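Local coordinates for CRISPR protein (Archaeoglobus fulgidus, PDB 4MJK) that probably serves as the Cas5 subunit of a type I-A CRISPR Cascade complex, a RAMP-family protein that is likely to contact the guide RNA, at residues Y4-E9 and K142-I147; S60-N65 and E136-E141; Y178-P181 and G185-L188. All blocks are in the same frame, centred on the assembly; numbering follows the deposited sequence.

Interaction 1: Y4-E9 and K142-I147; sequences YLVDVE and KILWKI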
loop_
_atom_site.group_PDB
_atom_site.type_symbol
_atom_site.label_atom_id
_atom_site.label_comp_id
_atom_site.label_asym_id
_atom_site.label_seq_id
_atom_site.Cartn_x
_atom_site.Cartn_y
_atom_site.Cartn_z
ATOM N N TYR A 4 1.304 27.520 -5.942
ATOM C CA TYR A 4 0.212 26.562 -6.013
ATOM C C TYR A 4 0.275 25.680 -4.785
ATOM O O TYR A 4 1.342 25.157 -4.456
ATOM C CB TYR A 4 0.362 25.680 -7.249
ATOM C CG TYR A 4 0.437 26.440 -8.550
ATOM C CD1 TYR A 4 1.632 26.981 -8.992
ATOM C CD2 TYR A 4 -0.695 26.617 -9.333
ATOM C CE1 TYR A 4 1.702 27.681 -10.184
ATOM C CE2 TYR A 4 -0.638 27.307 -10.523
ATOM C CZ TYR A 4 0.559 27.839 -10.946
ATOM O OH TYR A 4 0.612 28.529 -12.139
ATOM N N LEU A 5 -0.861 25.531 -4.113
ATOM C CA LEU A 5 -1.037 24.554 -3.051
ATOM C C LEU A 5 -1.886 23.404 -3.586
ATOM O O LEU A 5 -3.027 23.606 -4.025
ATOM C CB LEU A 5 -1.757 25.187 -1.876
ATOM C CG LEU A 5 -1.017 26.357 -1.240
ATOM C CD1 LEU A 5 -1.974 27.090 -0.333
ATOM C CD2 LEU A 5 0.202 25.856 -0.469
ATOM N N VAL A 6 -1.320 22.206 -3.577
ATOM C CA VAL A 6 -1.991 21.051 -4.161
ATOM C C VAL A 6 -2.123 19.947 -3.112
ATOM O O VAL A 6 -1.111 19.431 -2.606
ATOM C CB VAL A 6 -1.200 20.518 -5.352
ATOM C CG1 VAL A 6 -1.999 19.429 -6.086
ATOM C CG2 VAL A 6 -0.817 21.671 -6.315
ATOM N N ASP A 7 -3.360 19.600 -2.778
ATOM C CA ASP A 7 -3.642 18.524 -1.831
ATOM C C ASP A 7 -3.875 17.218 -2.592
ATOM O O ASP A 7 -4.744 17.125 -3.474
ATOM C CB ASP A 7 -4.872 18.848 -0.973
ATOM C CG ASP A 7 -4.588 19.900 0.101
ATOM O OD1 ASP A 7 -3.445 20.408 0.173
ATOM O OD2 ASP A 7 -5.518 20.227 0.871
ATOM N N VAL A 8 -3.108 16.198 -2.238
ATOM C CA VAL A 8 -3.135 14.954 -2.985
ATOM C C VAL A 8 -3.468 13.794 -2.052
ATOM O O VAL A 8 -2.825 13.604 -1.021
ATOM C CB VAL A 8 -1.786 14.686 -3.680
ATOM C CG1 VAL A 8 -1.856 13.384 -4.479
ATOM C CG2 VAL A 8 -1.421 15.836 -4.604
ATOM N N GLU A 9 -4.502 13.044 -2.408
ATOM C CA GLU A 9 -4.902 11.865 -1.666
ATOM C C GLU A 9 -4.330 10.620 -2.341
ATOM O O GLU A 9 -4.471 10.453 -3.546
ATOM C CB GLU A 9 -6.432 11.815 -1.640
ATOM C CG GLU A 9 -7.042 10.609 -0.986
ATOM C CD GLU A 9 -8.567 10.660 -1.068
ATOM O OE1 GLU A 9 -9.153 9.800 -1.757
ATOM O OE2 GLU A 9 -9.164 11.580 -0.464
ATOM N N LYS A 142 -6.026 24.010 -14.086
ATOM C CA LYS A 142 -6.838 22.849 -14.417
ATOM C C LYS A 142 -5.993 21.592 -14.581
ATOM O O LYS A 142 -6.436 20.499 -14.243
ATOM C CB LYS A 142 -7.668 23.095 -15.685
ATOM C CG LYS A 142 -6.924 22.872 -16.992
ATOM C CD LYS A 142 -7.794 23.233 -18.196
ATOM C CE LYS A 142 -6.978 23.353 -19.485
ATOM N NZ LYS A 142 -6.486 22.038 -20.005
ATOM N N ILE A 143 -4.785 21.749 -15.115
ATOM C CA ILE A 143 -3.911 20.605 -15.379
ATOM C C ILE A 143 -3.515 19.892 -14.093
ATOM O O ILE A 143 -3.424 18.663 -14.052
ATOM C CB ILE A 143 -2.612 21.012 -16.122
ATOM C CG1 ILE A 143 -2.933 21.736 -17.435
ATOM C CG2 ILE A 143 -1.749 19.783 -16.389
ATOM C CD1 ILE A 143 -3.917 20.997 -18.315
ATOM N N LEU A 144 -3.258 20.674 -13.050
ATOM C CA LEU A 144 -2.885 20.124 -11.755
ATOM C C LEU A 144 -3.938 19.131 -11.278
ATOM O O LEU A 144 -3.600 18.098 -10.700
ATOM C CB LEU A 144 -2.659 21.245 -10.727
ATOM C CG LEU A 144 -1.452 22.159 -10.989
ATOM C CD1 LEU A 144 -1.404 23.341 -10.019
ATOM C CD2 LEU A 144 -0.147 21.370 -10.930
ATOM N N TRP A 145 -5.210 19.414 -11.554
ATOM C CA TRP A 145 -6.295 18.527 -11.120
ATOM C C TRP A 145 -6.235 17.143 -11.769
ATOM O O TRP A 145 -6.841 16.203 -11.271
ATOM C CB TRP A 145 -7.651 19.147 -11.415
ATOM C CG TRP A 145 -8.049 20.228 -10.473
ATOM C CD1 TRP A 145 -7.921 21.576 -10.663
ATOM C CD2 TRP A 145 -8.657 20.062 -9.188
ATOM N NE1 TRP A 145 -8.416 22.254 -9.577
ATOM C CE2 TRP A 145 -8.868 21.347 -8.656
ATOM C CE3 TRP A 145 -9.045 18.943 -8.437
ATOM C CZ2 TRP A 145 -9.459 21.552 -7.409
ATOM C CZ3 TRP A 145 -9.621 19.150 -7.198
ATOM C CH2 TRP A 145 -9.826 20.444 -6.696
ATOM N N LYS A 146 -5.486 17.035 -12.867
ATOM C CA LYS A 146 -5.459 15.836 -13.704
ATOM C C LYS A 146 -4.343 14.842 -13.362
ATOM O O LYS A 146 -4.068 13.896 -14.119
ATOM C CB LYS A 146 -5.361 16.239 -15.173
ATOM C CG LYS A 146 -6.599 16.975 -15.713
ATOM C CD LYS A 146 -6.438 17.226 -17.215
ATOM C CE LYS A 146 -7.682 17.842 -17.839
ATOM N NZ LYS A 146 -7.864 19.258 -17.419
ATOM N N ILE A 147 -3.692 15.058 -12.228
ATOM C CA ILE A 147 -2.631 14.160 -11.799
ATOM C C ILE A 147 -3.253 12.903 -11.177
ATOM O O ILE A 147 -3.999 13.011 -10.198
ATOM C CB ILE A 147 -1.718 14.861 -10.797
ATOM C CG1 ILE A 147 -0.948 15.995 -11.494
ATOM C CG2 ILE A 147 -0.750 13.858 -10.146
ATOM C CD1 ILE A 147 -0.202 16.914 -10.529
#
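Leu144 presses one methyl, CD1, against Tyr4 and Val6 of strand 2-10, and all the atom contacts within 4.5 Å run through this side chain. The second segment begins with Lys142, whose ammonium group forms a salt bridge with Asp47, at a distance from the strand. Ile143 turns to helix 33-46, where it packs on Ala43 and Ile44.

Leu144 comes next and meets the strand. Its CB is directed toward residues 4-9, and chi2 of 173° sets CD1 anti to CA, which stretches this branch out to the sheet. CD1 lies 3.4 Å from Tyr4 CD2, a close approach, and 3.9 Å from Tyr4 CG; Tyr4 CE2 is farther, at 4.1 Å from the same methyl. The methyl thus touches the part of the ring nearest the backbone, and the two side chains cross at about a right angle. Two residues along, Val6 offers CG2, 4.1 Å from Leu144 CD1. That branch stands anti to the carbonyl carbon of Val6 because CG1 takes the position anti to the backbone N (chi1 -172°). The summed buried surface is only 164 Å², of which Leu144 supplies 69 Å², the largest share.

After Leu144 the chain bends through a type I beta turn to Ile147, whose amide N makes a weak bond to Leu144 O at 3.4 Å. Within the turn, Trp145 starts away from the strand and packs on Val162 of strand 157-170. Ile147 again directs its CB toward the strand, but stays beyond 4.5 Å of it and packs on Ala39 and Val40.

The segment therefore lies on one face of the main sheet: strand 2-10 is paired with strands 127-134 and 157-170, Leu144 also touches Val162, and helix 33-46 packs alongside through Ile143 and Ile147.

Interaction 2: S60-N65 and E136-E141; sequences SELGEN and EEAVEE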
loop_
_atom_site.group_PDB
_atom_site.type_symbol
_atom_site.label_atom_id
_atom_site.label_comp_id
_atom_site.label_asym_id
_atom_site.label_seq_id
_atom_site.Cartn_x
_atom_site.Cartn_y
_atom_site.Cartn_z
ATOM N N SER A 60 12.107 19.801 -17.646
ATOM C CA SER A 60 13.225 20.725 -17.528
ATOM C C SER A 60 12.732 22.169 -17.617
ATOM O O SER A 60 13.310 23.061 -16.995
ATOM C CB SER A 60 14.319 20.435 -18.565
ATOM O OG SER A 60 13.965 20.924 -19.845
ATOM N N GLU A 61 11.656 22.394 -18.368
ATOM C CA GLU A 61 11.042 23.719 -18.431
ATOM C C GLU A 61 10.452 24.113 -17.072
ATOM O O GLU A 61 10.587 25.248 -16.628
ATOM C CB GLU A 61 9.934 23.759 -19.485
ATOM C CG GLU A 61 10.358 23.332 -20.882
ATOM C CD GLU A 61 9.256 23.531 -21.913
ATOM O OE1 GLU A 61 8.089 23.755 -21.511
ATOM O OE2 GLU A 61 9.560 23.465 -23.127
ATOM N N LEU A 62 9.783 23.170 -16.417
ATOM C CA LEU A 62 9.238 23.438 -15.097
ATOM C C LEU A 62 10.369 23.769 -14.130
ATOM O O LEU A 62 10.265 24.708 -13.341
ATOM C CB LEU A 62 8.451 22.235 -14.589
ATOM C CG LEU A 62 7.147 21.984 -15.338
ATOM C CD1 LEU A 62 6.560 20.630 -14.937
ATOM C CD2 LEU A 62 6.169 23.117 -15.069
ATOM N N GLY A 63 11.450 23.002 -14.210
ATOM C CA GLY A 63 12.567 23.159 -13.305
ATOM C C GLY A 63 13.269 24.491 -13.457
ATOM O O GLY A 63 13.794 25.037 -12.489
ATOM N N GLU A 64 13.284 25.024 -14.673
ATOM C CA GLU A 64 13.902 26.324 -14.906
ATOM C C GLU A 64 13.073 27.452 -14.296
ATOM O O GLU A 64 13.610 28.475 -13.874
ATOM C CB GLU A 64 14.123 26.551 -16.409
ATOM C CG GLU A 64 15.225 25.677 -16.998
ATOM C CD GLU A 64 15.210 25.623 -18.522
ATOM O OE1 GLU A 64 14.277 26.182 -19.145
ATOM O OE2 GLU A 64 16.132 25.005 -19.098
ATOM N N ASN A 65 11.764 27.267 -14.240
ATOM C CA ASN A 65 10.896 28.296 -13.680
ATOM C C ASN A 65 10.594 28.098 -12.190
ATOM O O ASN A 65 9.951 28.939 -11.559
ATOM C CB ASN A 65 9.589 28.386 -14.474
ATOM C CG ASN A 65 9.800 28.905 -15.890
ATOM O OD1 ASN A 65 9.486 28.222 -16.870
ATOM N ND2 ASN A 65 10.341 30.120 -16.002
ATOM N N GLU A 136 6.938 32.542 -12.886
ATOM C CA GLU A 136 5.667 33.000 -13.459
ATOM C C GLU A 136 4.688 31.843 -13.589
ATOM O O GLU A 136 5.022 30.709 -13.268
ATOM C CB GLU A 136 5.873 33.633 -14.829
ATOM C CG GLU A 136 6.281 32.651 -15.893
ATOM C CD GLU A 136 7.770 32.667 -16.133
ATOM O OE1 GLU A 136 8.351 33.773 -16.180
ATOM O OE2 GLU A 136 8.362 31.575 -16.270
ATOM N N GLU A 137 3.482 32.127 -14.067
ATOM C CA GLU A 137 2.486 31.074 -14.256
ATOM C C GLU A 137 3.016 29.990 -15.193
ATOM O O GLU A 137 3.012 30.154 -16.413
ATOM C CB GLU A 137 1.175 31.659 -14.787
ATOM C CG GLU A 137 0.446 32.539 -13.778
ATOM C CD GLU A 137 -0.786 33.216 -14.357
ATOM O OE1 GLU A 137 -0.723 34.438 -14.629
ATOM O OE2 GLU A 137 -1.818 32.530 -14.533
ATOM N N ALA A 138 3.473 28.880 -14.620
ATOM C CA ALA A 138 4.120 27.834 -15.407
ATOM C C ALA A 138 3.193 26.678 -15.776
ATOM O O ALA A 138 3.547 25.836 -16.599
ATOM C CB ALA A 138 5.357 27.310 -14.683
ATOM N N VAL A 139 2.014 26.626 -15.169
ATOM C CA VAL A 139 1.086 25.546 -15.480
ATOM C C VAL A 139 -0.371 25.937 -15.249
ATOM O O VAL A 139 -0.709 26.555 -14.237
ATOM C CB VAL A 139 1.420 24.266 -14.679
ATOM C CG1 VAL A 139 1.454 24.566 -13.189
ATOM C CG2 VAL A 139 0.423 23.157 -14.996
ATOM N N GLU A 140 -1.225 25.582 -16.204
ATOM C CA GLU A 140 -2.660 25.767 -16.054
ATOM C C GLU A 140 -3.133 25.094 -14.772
ATOM O O GLU A 140 -2.796 23.942 -14.493
ATOM C CB GLU A 140 -3.414 25.185 -17.254
ATOM C CG GLU A 140 -3.126 25.864 -18.585
ATOM C CD GLU A 140 -1.817 25.399 -19.221
ATOM O OE1 GLU A 140 -0.740 25.922 -18.845
ATOM O OE2 GLU A 140 -1.866 24.513 -20.103
ATOM N N GLU A 141 -3.923 25.819 -13.992
ATOM C CA GLU A 141 -4.448 25.289 -12.745
ATOM C C GLU A 141 -5.257 24.018 -13.000
ATOM O O GLU A 141 -5.179 23.054 -12.238
ATOM C CB GLU A 141 -5.303 26.350 -12.054
ATOM C CG GLU A 141 -5.659 26.035 -10.627
ATOM C CD GLU A 141 -6.327 27.202 -9.928
ATOM O OE1 GLU A 141 -6.314 28.321 -10.493
ATOM O OE2 GLU A 141 -6.856 26.999 -8.811
#
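Asn65 of helix 58-65 meets the 136-141 loop along most of its side chain. Asn65 CB starts the contact, 4.4 Å from Ala138 CB. CG stands anti to the carbonyl carbon (chi1 -67°), which carries the amide toward Glu136, whose OE2 lies 3.1 Å from Asn65 CG. Asn65 OD1 is 3.6 Å from Glu136 OE2, and as both are acceptors this is no bond. At the other tip atom, Asn65 ND2 and Glu136 OE2 are modelled 2.5 Å apart. That separation is too short and the angle poor for a hydrogen bond, with amide and carboxylate planes 81° apart, so the detail of this polar pair is doubtful. Glu136 reaches the amide through a chain bent at chi2 (-99°). One turn earlier, Leu62 adds an apolar contact, CD2 to Ala138 CB at 4.3 Å. An alanine in place of Asn65 keeps CB against Ala138 but would probably thin the Glu136 end of the contact and leave the carboxylate freer to turn.

A backbone hydrogen bond joins Asn65 to Lys135. Helix 58-65 leads into strand 66-73 and the loop follows strand 127-134, its antiparallel neighbour, a pairing consistent with the second and third strands of a ferredoxin-like (RRM) fold.

Interaction 3: Y178-P181 and G185-L188; sequences YSFP and GVEL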
loop_
_atom_site.group_PDB
_atom_site.type_symbol
_atom_site.label_atom_id
_atom_site.label_comp_id
_atom_site.label_asym_id
_atom_site.label_seq_id
_atom_site.Cartn_x
_atom_site.Cartn_y
_atom_site.Cartn_z
ATOM N N TYR A 178 6.671 22.951 6.190
ATOM C CA TYR A 178 6.981 22.251 4.936
ATOM C C TYR A 178 8.427 21.797 4.865
ATOM O O TYR A 178 9.316 22.441 5.436
ATOM C CB TYR A 178 6.749 23.168 3.747
ATOM C CG TYR A 178 5.303 23.406 3.420
ATOM C CD1 TYR A 178 4.615 24.466 3.996
ATOM C CD2 TYR A 178 4.638 22.590 2.518
ATOM C CE1 TYR A 178 3.288 24.713 3.694
ATOM C CE2 TYR A 178 3.306 22.815 2.209
ATOM C CZ TYR A 178 2.643 23.890 2.797
ATOM O OH TYR A 178 1.334 24.132 2.500
ATOM N N SER A 179 8.668 20.721 4.118
ATOM C CA SER A 179 10.026 20.295 3.826
ATOM C C SER A 179 10.801 21.454 3.206
ATOM O O SER A 179 10.212 22.373 2.627
ATOM C CB SER A 179 10.010 19.082 2.873
ATOM O OG SER A 179 9.534 19.461 1.581
ATOM N N PHE A 180 12.126 21.421 3.319
ATOM C CA PHE A 180 12.939 22.460 2.719
ATOM C C PHE A 180 14.334 21.964 2.390
ATOM O O PHE A 180 14.852 21.067 3.045
ATOM C CB PHE A 180 13.031 23.667 3.650
ATOM C CG PHE A 180 13.538 23.335 5.032
ATOM C CD1 PHE A 180 12.653 22.944 6.038
ATOM C CD2 PHE A 180 14.899 23.429 5.330
ATOM C CE1 PHE A 180 13.105 22.654 7.305
ATOM C CE2 PHE A 180 15.364 23.143 6.610
ATOM C CZ PHE A 180 14.467 22.748 7.592
ATOM N N PRO A 181 14.963 22.571 1.380
ATOM C CA PRO A 181 16.337 22.175 1.065
ATOM C C PRO A 181 17.280 22.641 2.175
ATOM O O PRO A 181 17.176 23.762 2.675
ATOM C CB PRO A 181 16.619 22.893 -0.260
ATOM C CG PRO A 181 15.696 24.065 -0.264
ATOM C CD PRO A 181 14.477 23.685 0.541
ATOM N N GLY A 185 23.192 28.486 3.703
ATOM C CA GLY A 185 22.289 29.613 3.546
ATOM C C GLY A 185 20.967 29.327 4.229
ATOM O O GLY A 185 20.177 30.235 4.516
ATOM N N VAL A 186 20.728 28.049 4.498
ATOM C CA VAL A 186 19.527 27.639 5.199
ATOM C C VAL A 186 19.954 26.979 6.491
ATOM O O VAL A 186 20.715 26.017 6.463
ATOM C CB VAL A 186 18.689 26.653 4.354
ATOM C CG1 VAL A 186 17.481 26.158 5.152
ATOM C CG2 VAL A 186 18.245 27.309 3.054
ATOM N N GLU A 187 19.500 27.505 7.625
ATOM C CA GLU A 187 19.880 26.934 8.912
ATOM C C GLU A 187 18.677 26.633 9.796
ATOM O O GLU A 187 17.914 27.536 10.144
ATOM C CB GLU A 187 20.819 27.882 9.658
ATOM C CG GLU A 187 21.262 27.346 10.996
ATOM C CD GLU A 187 22.283 28.250 11.691
ATOM O OE1 GLU A 187 23.481 28.222 11.330
ATOM O OE2 GLU A 187 21.882 28.986 12.609
ATOM N N LEU A 188 18.526 25.366 10.166
ATOM C CA LEU A 188 17.479 24.968 11.101
ATOM C C LEU A 188 17.874 25.388 12.520
ATOM O O LEU A 188 18.647 24.700 13.176
ATOM C CB LEU A 188 17.246 23.450 11.024
ATOM C CG LEU A 188 15.818 22.970 11.315
ATOM C CD1 LEU A 188 15.661 21.470 10.997
ATOM C CD2 LEU A 188 15.411 23.294 12.767
#
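Phe180 and Pro181 meet Val186 and Leu188 across a short connection of three residues. Tyr178 enters first, and its part is local: its carbonyl O lies at the edge of the Phe180 ring, in the ring plane. Ser179 then fixes the chain to strand 66-73, with both OG and the backbone bonded to Trp71.

Phe180 carries the apolar contact. Its CG sits between the backbone N and the carbonyl carbon (chi1 55°); this rotation, with CB directed toward residues 185-188, brings the CD2, CE2 and CZ side of the ring to Val186 and Leu188. Val186 CG1 approaches the ring obliquely, 3.8 Å from Phe180 CD2 and 4.0 Å from Phe180 CE2. Leu188 instead comes to the ring edge near its plane, with CD1 3.8 Å from Phe180 CZ, the two side chains crossing at about a right angle.

Pro181 contributes through its backbone: its carbonyl O rests against the branched end of Val186, 3.5 Å from CG1 and 3.7 Å from CG2 of that residue. The same valine therefore touches a ring and a carbonyl. Val244 and Ile261 pack on both Phe180 and Val186, and Cys242 on both Phe180 and Leu188.

Strands 180-181 and 186-193 are edge strands of two separate three-stranded sheets, and their backbones do not pair; the nearest CA atoms, of Pro181 and Val186, are 7.6 Å apart. With van der Waals contact alone between the segments, the chemistry implies that shape and apolar burial join them here, while Phe180 bonds through its backbone to Arg229 of strand 225-231 and Glu187 to Glu245 of strand 241-246.

How the interactions relate
Interactions 1 and 2 adjoin, their centres 14 Å apart, and Tyr4 OH bridges them by a probable hydrogen bond to Val139 O at 3.2 Å. Interaction 2 is nested along the chain inside the loop closed by interaction 1; both lie on the helical side of the six-stranded sheet, whose strands 66-73, 127-134, 2-10 and 157-170 stand in an order that fits a ferredoxin-like core. Interaction 3 follows later in the chain, its centre 24 Å from that of interaction 1 and across the chain's centre. Interactions 2 and 3 stay about 12 Å apart at their nearest atoms. Strand 2-10 thus has one side on the helical layer and, through Leu5 CD2 on Tyr178 OH (3.6 Å), a packing contact with the loop before strand 180-181.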